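Local coordinates for hypothetical UPF0334 kinase-like protein AQ_1292 (Aquifex aeolicus, PDB 1YE8), which hydrolyses the nucleoside triphosphates ATP, GTP, CTP, TTP and UTP to the corresponding nucleoside diphosphates and phosphate, and has no kinase activity, at residues L83-P86 against I87-A91; K116-R119 against D120-Q124; P144-K147 against E148-L152; M126-P129 against N130-V133; I168-D171 against I172-L175. All coordinates share one frame; numbering follows the deposited sequence.

Contact 1 of 5, residues L83-P86 against I87-A91; sequences LAIP and ILERA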
loop_
_atom_site.group_PDB
_atom_site.type_symbol
_atom_site.label_atom_id
_atom_site.label_comp_id
_atom_site.label_asym_id
_atom_site.label_seq_id
_atom_site.Cartn_x
_atom_site.Cartn_y
_atom_site.Cartn_z
ATOM N N LEU A 83 0.101 -13.520 1.925
ATOM C CA LEU A 83 1.268 -12.775 1.468
ATOM C C LEU A 83 1.444 -11.463 2.224
ATOM O O LEU A 83 2.564 -11.108 2.570
ATOM C CB LEU A 83 1.190 -12.507 -0.049
ATOM C CG LEU A 83 1.724 -13.624 -0.944
ATOM C CD1 LEU A 83 0.924 -14.917 -0.791
ATOM C CD2 LEU A 83 1.741 -13.146 -2.383
ATOM N N ALA A 84 0.349 -10.759 2.503
ATOM C CA ALA A 84 0.445 -9.415 3.090
ATOM C C ALA A 84 0.980 -9.430 4.512
ATOM O O ALA A 84 1.798 -8.594 4.875
ATOM C CB ALA A 84 -0.899 -8.699 3.060
ATOM N N ILE A 85 0.497 -10.355 5.336
ATOM C CA ILE A 85 0.811 -10.266 6.760
ATOM C C ILE A 85 2.286 -10.577 7.051
ATOM O O ILE A 85 2.958 -9.781 7.724
ATOM C CB ILE A 85 -0.185 -11.083 7.623
ATOM C CG1 ILE A 85 -1.625 -10.598 7.367
ATOM C CG2 ILE A 85 0.188 -10.963 9.115
ATOM C CD1 ILE A 85 -1.891 -9.101 7.655
ATOM N N PRO A 86 2.827 -11.690 6.548
ATOM C CA PRO A 86 4.228 -11.967 6.869
ATOM C C PRO A 86 5.176 -10.909 6.304
ATOM O O PRO A 86 6.131 -10.556 7.001
ATOM C CB PRO A 86 4.481 -13.367 6.300
ATOM C CG PRO A 86 3.331 -13.677 5.438
ATOM C CD PRO A 86 2.185 -12.813 5.831
ATOM N N ILE A 87 4.935 -10.389 5.104
ATOM C CA ILE A 87 5.866 -9.386 4.591
ATOM C C ILE A 87 5.778 -8.071 5.377
ATOM O O ILE A 87 6.805 -7.431 5.613
ATOM C CB ILE A 87 5.740 -9.182 3.053
ATOM C CG1 ILE A 87 6.986 -8.467 2.513
ATOM C CG2 ILE A 87 4.507 -8.386 2.675
ATOM C CD1 ILE A 87 8.255 -9.341 2.507
ATOM N N LEU A 88 4.584 -7.692 5.837
ATOM C CA LEU A 88 4.483 -6.474 6.648
ATOM C C LEU A 88 5.042 -6.666 8.049
ATOM O O LEU A 88 5.632 -5.740 8.600
ATOM C CB LEU A 88 3.049 -5.938 6.697
ATOM C CG LEU A 88 2.521 -5.288 5.409
ATOM C CD1 LEU A 88 1.229 -4.533 5.693
ATOM C CD2 LEU A 88 3.526 -4.356 4.725
ATOM N N GLU A 89 4.873 -7.852 8.636
ATOM C CA GLU A 89 5.459 -8.099 9.959
ATOM C C GLU A 89 6.986 -8.026 9.878
ATOM O O GLU A 89 7.647 -7.449 10.747
ATOM C CB GLU A 89 5.021 -9.453 10.531
ATOM C CG GLU A 89 3.529 -9.533 10.831
ATOM C CD GLU A 89 3.108 -8.993 12.184
ATOM O OE1 GLU A 89 3.904 -8.313 12.855
ATOM O OE2 GLU A 89 1.935 -9.230 12.577
ATOM N N ARG A 90 7.550 -8.614 8.820
ATOM C CA ARG A 90 8.988 -8.509 8.570
ATOM C C ARG A 90 9.407 -7.053 8.343
ATOM O O ARG A 90 10.374 -6.574 8.945
ATOM C CB ARG A 90 9.389 -9.356 7.361
ATOM C CG ARG A 90 10.816 -9.162 6.938
ATOM C CD ARG A 90 11.226 -9.931 5.698
ATOM N NE ARG A 90 12.400 -9.273 5.164
ATOM C CZ ARG A 90 12.825 -9.349 3.929
ATOM N NH1 ARG A 90 12.203 -10.131 3.037
ATOM N NH2 ARG A 90 13.897 -8.639 3.594
ATOM N N ALA A 91 8.670 -6.353 7.478
ATOM C CA ALA A 91 8.993 -4.955 7.176
ATOM C C ALA A 91 9.026 -4.105 8.445
ATOM O O ALA A 91 9.944 -3.325 8.637
ATOM C CB ALA A 91 8.008 -4.377 6.179
#

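Contact 2 of 5, residues K116-R119 against D120-Q124; sequences KKFR and DLVRQ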
loop_
_atom_site.group_PDB
_atom_site.type_symbol
_atom_site.label_atom_id
_atom_site.label_comp_id
_atom_site.label_asym_id
_atom_site.label_seq_id
_atom_site.Cartn_x
_atom_site.Cartn_y
_atom_site.Cartn_z
ATOM N N LYS A 116 -8.980 -8.100 9.160
ATOM C CA LYS A 116 -8.781 -7.540 10.493
ATOM C C LYS A 116 -7.296 -7.511 10.823
ATOM O O LYS A 116 -6.782 -6.534 11.361
ATOM C CB LYS A 116 -9.558 -8.344 11.549
ATOM C CG LYS A 116 -9.251 -7.915 12.984
ATOM C CD LYS A 116 -10.363 -8.300 13.967
ATOM C CE LYS A 116 -9.889 -8.226 15.416
ATOM N NZ LYS A 116 -9.253 -6.911 15.764
ATOM N N LYS A 117 -6.593 -8.589 10.495
ATOM C CA LYS A 117 -5.169 -8.633 10.751
ATOM C C LYS A 117 -4.458 -7.469 10.048
ATOM O O LYS A 117 -3.576 -6.832 10.626
ATOM C CB LYS A 117 -4.564 -9.962 10.282
ATOM C CG LYS A 117 -4.956 -11.167 11.125
ATOM C CD LYS A 117 -4.335 -12.416 10.538
ATOM C CE LYS A 117 -4.851 -13.689 11.180
ATOM N NZ LYS A 117 -4.158 -14.876 10.598
ATOM N N PHE A 118 -4.856 -7.187 8.807
ATOM C CA PHE A 118 -4.276 -6.077 8.062
ATOM C C PHE A 118 -4.626 -4.736 8.715
ATOM O O PHE A 118 -3.752 -3.886 8.876
ATOM C CB PHE A 118 -4.760 -6.119 6.618
ATOM C CG PHE A 118 -4.214 -5.013 5.738
ATOM C CD1 PHE A 118 -2.862 -4.963 5.373
ATOM C CD2 PHE A 118 -5.077 -4.038 5.253
ATOM C CE1 PHE A 118 -2.369 -3.947 4.524
ATOM C CE2 PHE A 118 -4.596 -3.019 4.413
ATOM C CZ PHE A 118 -3.246 -2.971 4.053
ATOM N N ARG A 119 -5.891 -4.537 9.065
ATOM C CA ARG A 119 -6.273 -3.284 9.733
ATOM C C ARG A 119 -5.436 -3.021 10.988
ATOM O O ARG A 119 -4.918 -1.912 11.191
ATOM C CB ARG A 119 -7.751 -3.286 10.119
ATOM C CG ARG A 119 -8.718 -3.339 8.957
ATOM C CD ARG A 119 -10.159 -3.035 9.326
ATOM N NE ARG A 119 -10.723 -3.906 10.357
ATOM C CZ ARG A 119 -11.346 -5.055 10.138
ATOM N NH1 ARG A 119 -11.460 -5.535 8.911
ATOM N NH2 ARG A 119 -11.866 -5.742 11.155
ATOM N N ASP A 120 -5.288 -4.042 11.826
ATOM C CA ASP A 120 -4.589 -3.877 13.096
ATOM C C ASP A 120 -3.107 -3.589 12.863
ATOM O O ASP A 120 -2.516 -2.738 13.526
ATOM C CB ASP A 120 -4.772 -5.110 13.988
ATOM C CG ASP A 120 -6.219 -5.323 14.425
ATOM O OD1 ASP A 120 -7.032 -4.371 14.366
ATOM O OD2 ASP A 120 -6.633 -6.431 14.809
ATOM N N LEU A 121 -2.493 -4.320 11.939
ATOM C CA LEU A 121 -1.085 -4.120 11.655
ATOM C C LEU A 121 -0.826 -2.751 10.983
ATOM O O LEU A 121 0.140 -2.058 11.322
ATOM C CB LEU A 121 -0.560 -5.283 10.805
ATOM C CG LEU A 121 0.927 -5.302 10.484
ATOM C CD1 LEU A 121 1.803 -5.181 11.706
ATOM C CD2 LEU A 121 1.223 -6.606 9.770
ATOM N N VAL A 122 -1.702 -2.351 10.061
ATOM C CA VAL A 122 -1.615 -1.009 9.481
ATOM C C VAL A 122 -1.697 0.085 10.549
ATOM O O VAL A 122 -0.898 1.016 10.523
ATOM C CB VAL A 122 -2.672 -0.798 8.379
ATOM C CG1 VAL A 122 -2.892 0.695 8.041
ATOM C CG2 VAL A 122 -2.276 -1.587 7.147
ATOM N N ARG A 123 -2.643 -0.035 11.481
ATOM C CA ARG A 123 -2.751 0.957 12.558
ATOM C C ARG A 123 -1.472 1.024 13.393
ATOM O O ARG A 123 -0.992 2.110 13.721
ATOM C CB ARG A 123 -3.958 0.686 13.449
ATOM C CG ARG A 123 -5.252 1.192 12.896
ATOM C CD ARG A 123 -6.247 1.580 13.970
ATOM N NE ARG A 123 -7.470 1.986 13.319
ATOM C CZ ARG A 123 -8.421 1.156 12.958
ATOM N NH1 ARG A 123 -8.307 -0.151 13.192
ATOM N NH2 ARG A 123 -9.495 1.637 12.352
ATOM N N GLN A 124 -0.904 -0.134 13.715
ATOM C CA GLN A 124 0.323 -0.178 14.493
ATOM C C GLN A 124 1.444 0.524 13.738
ATOM O O GLN A 124 2.149 1.356 14.293
ATOM C CB GLN A 124 0.699 -1.624 14.819
ATOM C CG GLN A 124 1.726 -1.740 15.935
ATOM C CD GLN A 124 1.972 -3.162 16.398
ATOM O OE1 GLN A 124 2.662 -3.371 17.404
ATOM N NE2 GLN A 124 1.427 -4.140 15.677
HETATM O O HOH W 1 -9.561 -3.825 13.177
#

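Contact 3 of 5, residues P144-K147 against E148-L152; sequences PLVK and EIRRL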
loop_
_atom_site.group_PDB
_atom_site.type_symbol
_atom_site.label_atom_id
_atom_site.label_comp_id
_atom_site.label_asym_id
_atom_site.label_seq_id
_atom_site.Cartn_x
_atom_site.Cartn_y
_atom_site.Cartn_z
ATOM N N PRO A 144 -13.412 3.748 7.514
ATOM C CA PRO A 144 -12.849 4.652 8.528
ATOM C C PRO A 144 -11.316 4.653 8.645
ATOM O O PRO A 144 -10.751 5.694 8.983
ATOM C CB PRO A 144 -13.513 4.185 9.826
ATOM C CG PRO A 144 -14.776 3.623 9.359
ATOM C CD PRO A 144 -14.444 2.860 8.097
ATOM N N LEU A 145 -10.641 3.532 8.373
ATOM C CA LEU A 145 -9.175 3.550 8.439
ATOM C C LEU A 145 -8.557 4.396 7.307
ATOM O O LEU A 145 -7.520 4.997 7.505
ATOM C CB LEU A 145 -8.584 2.122 8.494
ATOM C CG LEU A 145 -7.066 1.951 8.682
ATOM C CD1 LEU A 145 -6.455 2.844 9.765
ATOM C CD2 LEU A 145 -6.758 0.484 8.973
ATOM N N VAL A 146 -9.216 4.458 6.152
ATOM C CA VAL A 146 -8.766 5.341 5.078
ATOM C C VAL A 146 -8.815 6.799 5.555
ATOM O O VAL A 146 -7.849 7.546 5.354
ATOM C CB VAL A 146 -9.594 5.140 3.778
ATOM C CG1 VAL A 146 -9.289 6.223 2.764
ATOM C CG2 VAL A 146 -9.325 3.749 3.164
ATOM N N LYS A 147 -9.915 7.193 6.208
ATOM C CA LYS A 147 -10.044 8.556 6.742
ATOM C C LYS A 147 -8.962 8.847 7.777
ATOM O O LYS A 147 -8.332 9.908 7.766
ATOM C CB LYS A 147 -11.421 8.761 7.361
ATOM C CG LYS A 147 -11.809 10.231 7.562
ATOM C CD LYS A 147 -13.149 10.364 8.288
ATOM C CE LYS A 147 -14.296 10.608 7.324
ATOM N NZ LYS A 147 -15.594 10.869 8.022
ATOM N N GLU A 148 -8.733 7.871 8.655
ATOM C CA GLU A 148 -7.728 7.961 9.701
ATOM C C GLU A 148 -6.335 8.217 9.119
ATOM O O GLU A 148 -5.572 9.040 9.627
ATOM C CB GLU A 148 -7.758 6.656 10.503
ATOM C CG GLU A 148 -6.772 6.576 11.649
ATOM C CD GLU A 148 -6.890 5.283 12.430
ATOM O OE1 GLU A 148 -8.029 4.830 12.672
ATOM O OE2 GLU A 148 -5.838 4.736 12.824
ATOM N N ILE A 149 -5.992 7.483 8.060
ATOM C CA ILE A 149 -4.698 7.628 7.412
ATOM C C ILE A 149 -4.602 8.947 6.626
ATOM O O ILE A 149 -3.564 9.614 6.642
ATOM C CB ILE A 149 -4.360 6.373 6.523
ATOM C CG1 ILE A 149 -4.259 5.095 7.387
ATOM C CG2 ILE A 149 -3.106 6.621 5.696
ATOM C CD1 ILE A 149 -3.563 5.244 8.739
ATOM N N ARG A 150 -5.694 9.349 5.975
ATOM C CA ARG A 150 -5.694 10.614 5.250
ATOM C C ARG A 150 -5.348 11.784 6.176
ATOM O O ARG A 150 -4.639 12.703 5.770
ATOM C CB ARG A 150 -7.040 10.845 4.571
ATOM C CG ARG A 150 -7.013 11.996 3.567
ATOM C CD ARG A 150 -8.372 12.355 2.972
ATOM N NE ARG A 150 -9.093 11.159 2.541
ATOM C CZ ARG A 150 -8.767 10.405 1.491
ATOM N NH1 ARG A 150 -7.776 10.746 0.670
ATOM N NH2 ARG A 150 -9.479 9.317 1.250
ATOM N N ARG A 151 -5.821 11.715 7.419
ATOM C CA ARG A 151 -5.559 12.783 8.382
ATOM C C ARG A 151 -4.386 12.507 9.338
ATOM O O ARG A 151 -4.216 13.209 10.327
ATOM C CB ARG A 151 -6.849 13.189 9.113
ATOM C CG ARG A 151 -7.375 12.227 10.150
ATOM C CD ARG A 151 -8.774 12.596 10.661
ATOM N NE ARG A 151 -9.552 13.367 9.680
ATOM C CZ ARG A 151 -10.820 13.741 9.842
ATOM N NH1 ARG A 151 -11.484 13.416 10.948
ATOM N NH2 ARG A 151 -11.431 14.446 8.897
ATOM N N LEU A 152 -3.547 11.520 9.027
ATOM C CA LEU A 152 -2.413 11.176 9.888
ATOM C C LEU A 152 -1.505 12.382 10.145
ATOM O O LEU A 152 -0.919 12.907 9.210
ATOM C CB LEU A 152 -1.609 10.048 9.233
ATOM C CG LEU A 152 -0.493 9.390 10.041
ATOM C CD1 LEU A 152 -1.057 8.666 11.259
ATOM C CD2 LEU A 152 0.283 8.445 9.160
HETATM O O HOH W 2 -9.597 12.590 6.970
#

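Contact 4 of 5, residues M126-P129 against N130-V133; sequences MHDP and NVNV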
loop_
_atom_site.group_PDB
_atom_site.type_symbol
_atom_site.label_atom_id
_atom_site.label_comp_id
_atom_site.label_asym_id
_atom_site.label_seq_id
_atom_site.Cartn_x
_atom_site.Cartn_y
_atom_site.Cartn_z
HETATM N N MSE A 126 1.337 2.686 11.029
HETATM C CA MSE A 126 1.125 4.068 10.627
HETATM C C MSE A 126 1.251 5.064 11.778
HETATM O O MSE A 126 1.646 6.204 11.561
HETATM C CB MSE A 126 -0.214 4.204 9.911
HETATM C CG MSE A 126 -0.287 3.324 8.621
HETATM SE SE MSE A 126 1.139 3.619 7.296
HETATM C CE MSE A 126 0.645 5.287 7.104
ATOM N N HIS A 127 0.971 4.606 12.997
ATOM C CA HIS A 127 1.035 5.479 14.156
ATOM C C HIS A 127 2.352 5.347 14.910
ATOM O O HIS A 127 2.540 6.002 15.947
ATOM C CB HIS A 127 -0.180 5.243 15.054
ATOM C CG HIS A 127 -1.479 5.591 14.399
ATOM N ND1 HIS A 127 -1.858 6.892 14.136
ATOM C CD2 HIS A 127 -2.477 4.807 13.926
ATOM C CE1 HIS A 127 -3.038 6.891 13.548
ATOM N NE2 HIS A 127 -3.439 5.641 13.408
ATOM N N ASP A 128 3.265 4.522 14.400
ATOM C CA ASP A 128 4.576 4.365 15.012
ATOM C C ASP A 128 5.502 5.417 14.408
ATOM O O ASP A 128 5.842 5.336 13.226
ATOM C CB ASP A 128 5.121 2.956 14.766
ATOM C CG ASP A 128 6.398 2.673 15.535
ATOM O OD1 ASP A 128 7.172 3.623 15.816
ATOM O OD2 ASP A 128 6.717 1.522 15.876
ATOM N N PRO A 129 5.926 6.397 15.207
ATOM C CA PRO A 129 6.791 7.471 14.697
ATOM C C PRO A 129 8.154 6.977 14.213
ATOM O O PRO A 129 8.795 7.701 13.443
ATOM C CB PRO A 129 7.005 8.360 15.932
ATOM C CG PRO A 129 6.765 7.464 17.095
ATOM C CD PRO A 129 5.650 6.542 16.647
ATOM N N ASN A 130 8.579 5.788 14.646
ATOM C CA ASN A 130 9.946 5.305 14.436
ATOM C C ASN A 130 10.190 4.526 13.151
ATOM O O ASN A 130 11.250 3.914 12.996
ATOM C CB ASN A 130 10.411 4.434 15.615
ATOM C CG ASN A 130 10.223 5.113 16.968
ATOM O OD1 ASN A 130 10.630 6.266 17.166
ATOM N ND2 ASN A 130 9.596 4.401 17.907
ATOM N N VAL A 131 9.219 4.526 12.235
ATOM C CA VAL A 131 9.377 3.805 10.978
ATOM C C VAL A 131 8.982 4.668 9.795
ATOM O O VAL A 131 8.073 5.502 9.909
ATOM C CB VAL A 131 8.572 2.467 10.936
ATOM C CG1 VAL A 131 9.019 1.498 12.027
ATOM C CG2 VAL A 131 7.036 2.670 10.987
ATOM N N ASN A 132 9.659 4.450 8.671
ATOM C CA ASN A 132 9.315 5.092 7.403
ATOM C C ASN A 132 8.370 4.235 6.580
ATOM O O ASN A 132 8.503 2.998 6.552
ATOM C CB ASN A 132 10.575 5.380 6.592
ATOM C CG ASN A 132 11.578 6.209 7.356
ATOM O OD1 ASN A 132 11.252 7.281 7.865
ATOM N ND2 ASN A 132 12.805 5.706 7.459
ATOM N N VAL A 133 7.407 4.884 5.927
ATOM C CA VAL A 133 6.380 4.176 5.156
ATOM C C VAL A 133 6.012 4.933 3.896
ATOM O O VAL A 133 5.911 6.165 3.916
ATOM C CB VAL A 133 5.064 3.972 5.977
ATOM C CG1 VAL A 133 4.062 3.096 5.208
ATOM C CG2 VAL A 133 5.334 3.385 7.368
HETATM O O HOH W 3 9.155 1.729 17.356
HETATM O O HOH W 4 10.726 7.632 10.859
#

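Contact 5 of 5, residues I168-D171 against I172-L175; sequences ILED and ILSL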
loop_
_atom_site.group_PDB
_atom_site.type_symbol
_atom_site.label_atom_id
_atom_site.label_comp_id
_atom_site.label_asym_id
_atom_site.label_seq_id
_atom_site.Cartn_x
_atom_site.Cartn_y
_atom_site.Cartn_z
ATOM N N ILE A 168 6.628 14.069 -9.606
ATOM C CA ILE A 168 6.501 13.899 -8.155
ATOM C C ILE A 168 7.523 12.944 -7.496
ATOM O O ILE A 168 7.827 13.086 -6.312
ATOM C CB ILE A 168 5.041 13.512 -7.790
ATOM C CG1 ILE A 168 4.772 13.748 -6.300
ATOM C CG2 ILE A 168 4.734 12.077 -8.216
ATOM C CD1 ILE A 168 4.478 15.200 -5.924
ATOM N N LEU A 169 8.055 11.997 -8.265
ATOM C CA LEU A 169 8.992 11.015 -7.715
ATOM C C LEU A 169 10.169 11.611 -6.929
ATOM O O LEU A 169 10.457 11.161 -5.829
ATOM C CB LEU A 169 9.477 10.039 -8.799
ATOM C CG LEU A 169 10.463 8.941 -8.389
ATOM C CD1 LEU A 169 9.829 8.014 -7.338
ATOM C CD2 LEU A 169 10.885 8.143 -9.602
ATOM N N GLU A 170 10.839 12.625 -7.485
ATOM C CA GLU A 170 12.011 13.210 -6.830
ATOM C C GLU A 170 11.698 13.952 -5.519
ATOM O O GLU A 170 12.504 13.928 -4.567
ATOM C CB GLU A 170 12.798 14.110 -7.798
ATOM C CG GLU A 170 13.485 13.369 -8.947
ATOM C CD GLU A 170 14.402 12.221 -8.520
ATOM O OE1 GLU A 170 14.936 12.216 -7.383
ATOM O OE2 GLU A 170 14.607 11.324 -9.355
ATOM N N ASP A 171 10.539 14.606 -5.470
ATOM C CA ASP A 171 10.061 15.239 -4.244
ATOM C C ASP A 171 9.977 14.186 -3.129
ATOM O O ASP A 171 10.491 14.387 -2.016
ATOM C CB ASP A 171 8.696 15.909 -4.476
ATOM C CG ASP A 171 8.733 16.960 -5.581
ATOM O OD1 ASP A 171 9.820 17.514 -5.854
ATOM O OD2 ASP A 171 7.723 17.289 -6.243
ATOM N N ILE A 172 9.343 13.058 -3.462
ATOM C CA ILE A 172 9.180 11.937 -2.532
ATOM C C ILE A 172 10.538 11.375 -2.106
ATOM O O ILE A 172 10.805 11.228 -0.908
ATOM C CB ILE A 172 8.281 10.832 -3.171
ATOM C CG1 ILE A 172 6.845 11.350 -3.337
ATOM C CG2 ILE A 172 8.305 9.541 -2.324
ATOM C CD1 ILE A 172 5.933 10.415 -4.143
ATOM N N LEU A 173 11.397 11.086 -3.085
ATOM C CA LEU A 173 12.699 10.476 -2.787
ATOM C C LEU A 173 13.634 11.366 -1.962
ATOM O O LEU A 173 14.368 10.860 -1.119
ATOM C CB LEU A 173 13.381 9.956 -4.058
ATOM C CG LEU A 173 12.665 8.776 -4.735
ATOM C CD1 LEU A 173 13.382 8.433 -6.020
ATOM C CD2 LEU A 173 12.578 7.537 -3.838
ATOM N N SER A 174 13.561 12.680 -2.171
ATOM C CA SER A 174 14.301 13.622 -1.329
ATOM C C SER A 174 13.843 13.588 0.134
ATOM O O SER A 174 14.671 13.590 1.056
ATOM C CB SER A 174 14.193 15.046 -1.874
ATOM O OG SER A 174 14.878 15.952 -1.022
ATOM N N LEU A 175 12.525 13.554 0.342
ATOM C CA LEU A 175 11.952 13.506 1.688
ATOM C C LEU A 175 12.358 12.238 2.425
ATOM O O LEU A 175 12.650 12.274 3.620
ATOM C CB LEU A 175 10.423 13.645 1.643
ATOM C CG LEU A 175 9.938 15.083 1.426
ATOM C CD1 LEU A 175 8.514 15.113 0.895
ATOM C CD2 LEU A 175 10.074 15.882 2.723
#

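Contact 1 of 5, residues L83-P86 against I87-A91
Ile87 meets the turn before it through its CG2 branch, which sits 3.3 Å from Leu83 O and also borders Ala84 O. The torsion explains this: CG1 lies opposite the backbone N (chi1 -163°), leaving CG2 between the N and the carbonyl carbon, against the preceding carbonyls. The helix is kinked here, since the N of Pro86 carries no hydrogen to return to the turn before it. Leu88 N bonds to Ala84 O at 3.1 Å. The CG of Leu88 lies 3.4 Å from that same Ala84 O, and the isobutyl end goes on to Phe31, Ile103 and Ile105, with Phe118 of helix 116-126 also on it. At Glu89 the backbone bond is shorter, N to Ile85 O being 2.9 Å. The side chains of Ile85 and Glu89 lie alongside each other and point the same way, Ile85 CG2 meeting Glu89 CG at 4.0 Å through their aliphatic parts. Arg90 N bonds to Pro86 O at 3.0 Å; its extended chain carries the guanidinium off to Glu94 and Glu53, both salt-bridged to it. Ala91 N closes the turn on Ile87 O, and its methyl touches Ile103. Buried Ala84, Ile87 and Leu88 thus gather on the protein side, while Pro86 is exposed, the amphipathic pattern of a helix such as 77-97, packed against strands in a RecA-like alpha/beta domain of the P-loop NTPase class.

Contact 2 of 5, residues K116-R119 against D120-Q124
Helix 116-126 is the helical crossover of the beta-alpha-beta unit that runs from strand 102-105 to strand 132-136, and in its first turns Lys116 is paired with Asp120 and Phe118 with Val122. The lysine chain bends only at its last torsion (chi4 52°), which turns NZ back to Asp120 OD2 at 2.8 Å; this salt bridge uses the syn lone pair of OD2, and the two side chains cross at a slant. One turn of backbone supports the same pair, with Asp120 N on Lys116 O at 2.9 Å. The other carboxylate oxygen has its own link: a water donates to Asp120 OD1 at 2.8 Å and accepts from Arg119 NE at 3.1 Å, so the aspartate joins two basic side chains, one directly and one through water. Arg119 NH1 is bonded to Leu113 O, and one face of its guanidinium is covered by Lys116 CA, 3.5 Å above the plane.

On the buried side Val122 CG2 stands over one face of the Phe118 ring, 3.6 Å from its centroid and 17° off the normal, a CH-pi contact displaced toward the rim. Phe80 meets this ring edge-to-face. The same CG2 also lies 3.2 Å from Phe118 O, beside the backbone bond from Val122 N. Arg123 sends its NE to Glu148 on helix 144-150. The chemistry is therefore split: on the exposed side both oxygens of Asp120 have a partner, Lys116 directly and Arg119 through water, while a methyl-on-ring contact lies on the buried side.

Contact 3 of 5, residues P144-K147 against E148-L152
One pair is purely apolar: Leu145 CD1 lies 3.9 Å from Ile149 CD1. A second group sets aliphatic carbons against charged ends. Leu145 CD1 is 3.6 Å from Glu148 CD, the two side chains crossing at an oblique angle. Val146 and Arg150 run side by side, with Val146 CG1 3.4 Å from Arg150 NH2. Lys147 CG stands over the centre of one face of the Arg151 guanidinium, 4.3 Å above its plane. Backbone bonds come next: the N atoms of Glu148, Ile149, Arg150 and Arg151 each return to the carbonyl four residues earlier, the last reaching Lys147 O at 3.1 Å. Water adds to that end, donating to Lys147 O at 3.1 Å and accepting a weak bond from Arg151 NE.

Charged tips go outside the helix: Glu148 to Arg123 and His127, Arg150 to Asp141. An alanine in place of Glu148 is likely to leave Arg123 and His127 without this shared carboxylate, and to take away one surface that Leu145 CD1 packs on. Arg151 is the first residue to leave helical geometry. Ile149 on Ile4, and Leu152 on Lys2 and Ile4, place the end of helix 144-150 beside strand 2-6, the strand before the P-loop of this NTPase fold.

Contact 4 of 5, residues M126-P129 against N130-V133
Met126, a selenomethionine, lays its SE atom against Val133 CG1 at 3.6 Å, the two side chains crossing at about a right angle. Its chi1 and chi2, both near -60°, bring SE round to the strand although CB points away from it. Val133 answers with CG1, the branch opposite its backbone N (chi1 -174°).

Further along, the polar contact is carried by Asp128. Its OD1 accepts Asn130 N at 2.8 Å, met on the anti side and 30° out of the carboxylate plane; this is an Asx turn, set within the type I beta turn from Asp128 to Val131. The carboxylate and the Asn130 amide are nearly perpendicular, and a water ties them, donating to Asp128 OD2 at 2.9 Å and accepting from Asn130 ND2 at 2.8 Å. OD2 is also held by Tyr92 OH on helix 77-97. An alanine at Asp128 would probably leave Asn130 N and Tyr92 OH without the carboxylate oxygens they now bond to. A second water donates to Pro129 O at 3.2 Å and to Asn132 OD1 at 3.1 Å, linking the turn to Asn132. Val131 CG2 lies near Asp128 O, and Lys2 NZ binds both Asp128 O and Val131 O.

This is a tight connection at the end of helix 116-126, where the chain turns and enters strand 132-136, next to strands 2-6 and 102-105 in the parallel sheet: the helix-to-strand corner of a beta-alpha-beta unit.

Contact 5 of 5, residues I168-D171 against I172-L175
Leu173 follows the preceding turn closely, starting with CB, which lies 3.6 Å from Leu169 O. At CG the distance to that oxygen falls to 3.4 Å, and CG is also 3.9 Å from Leu169 CD1. The tip, CD1, rests against the CG-CD1 bond of Leu169, 3.8 Å from each atom. The two side chains cross at an angle: Leu173 directs its CG beside the backbone N (chi1 -67°), whereas Leu169 directs its CG opposite the N (chi1 -180°). Leu173 N bonds to Leu169 O at 2.9 Å.

A similar but looser pair is Ile168 and Ile172, which meet CG1 to CD1 at 4.1 Å; their backbone bond, Ile172 N to Ile168 O, is 3.2 Å. Both isoleucines touch Ile158 of strand 156-159, and Ile168 also touches Leu16 of helix 13-24. On that same helix Leu169 meets Ile20 and Arg23, and Leu173 meets Arg23. Glu170 directs its carboxylate to Arg23 and Arg178, a salt-bridged site with two partners. The chemistry implies a helix whose hydrophobic face spans the edge strand 156-159 and helix 13-24, with the ionic links of Glu170 beside it joining the helix to its neighbour and to the C-terminal residue of the chain.

In chain order the contacts run 1, 2, 4, 3, 5. Contacts 1 and 2 lie on neighbouring helices, 77-97 and 116-126, with centres 11 Å apart, and touch directly. Contact 4 adjoins contact 2 in sequence, their centres about 13 Å apart, and carries the chain from helix 116-126 into strand 132-136. Contact 3, on helix 144-150, touches contacts 2 and 4. Contact 5 stands apart on helix 168-175: its centre is 18 Å from that of contact 4 and 27 Å from that of contact 2. Contacts 1 to 4 thus form a connected group by the parallel sheet, while contact 5 packs at its outermost strand 156-159, all within the one NTPase domain.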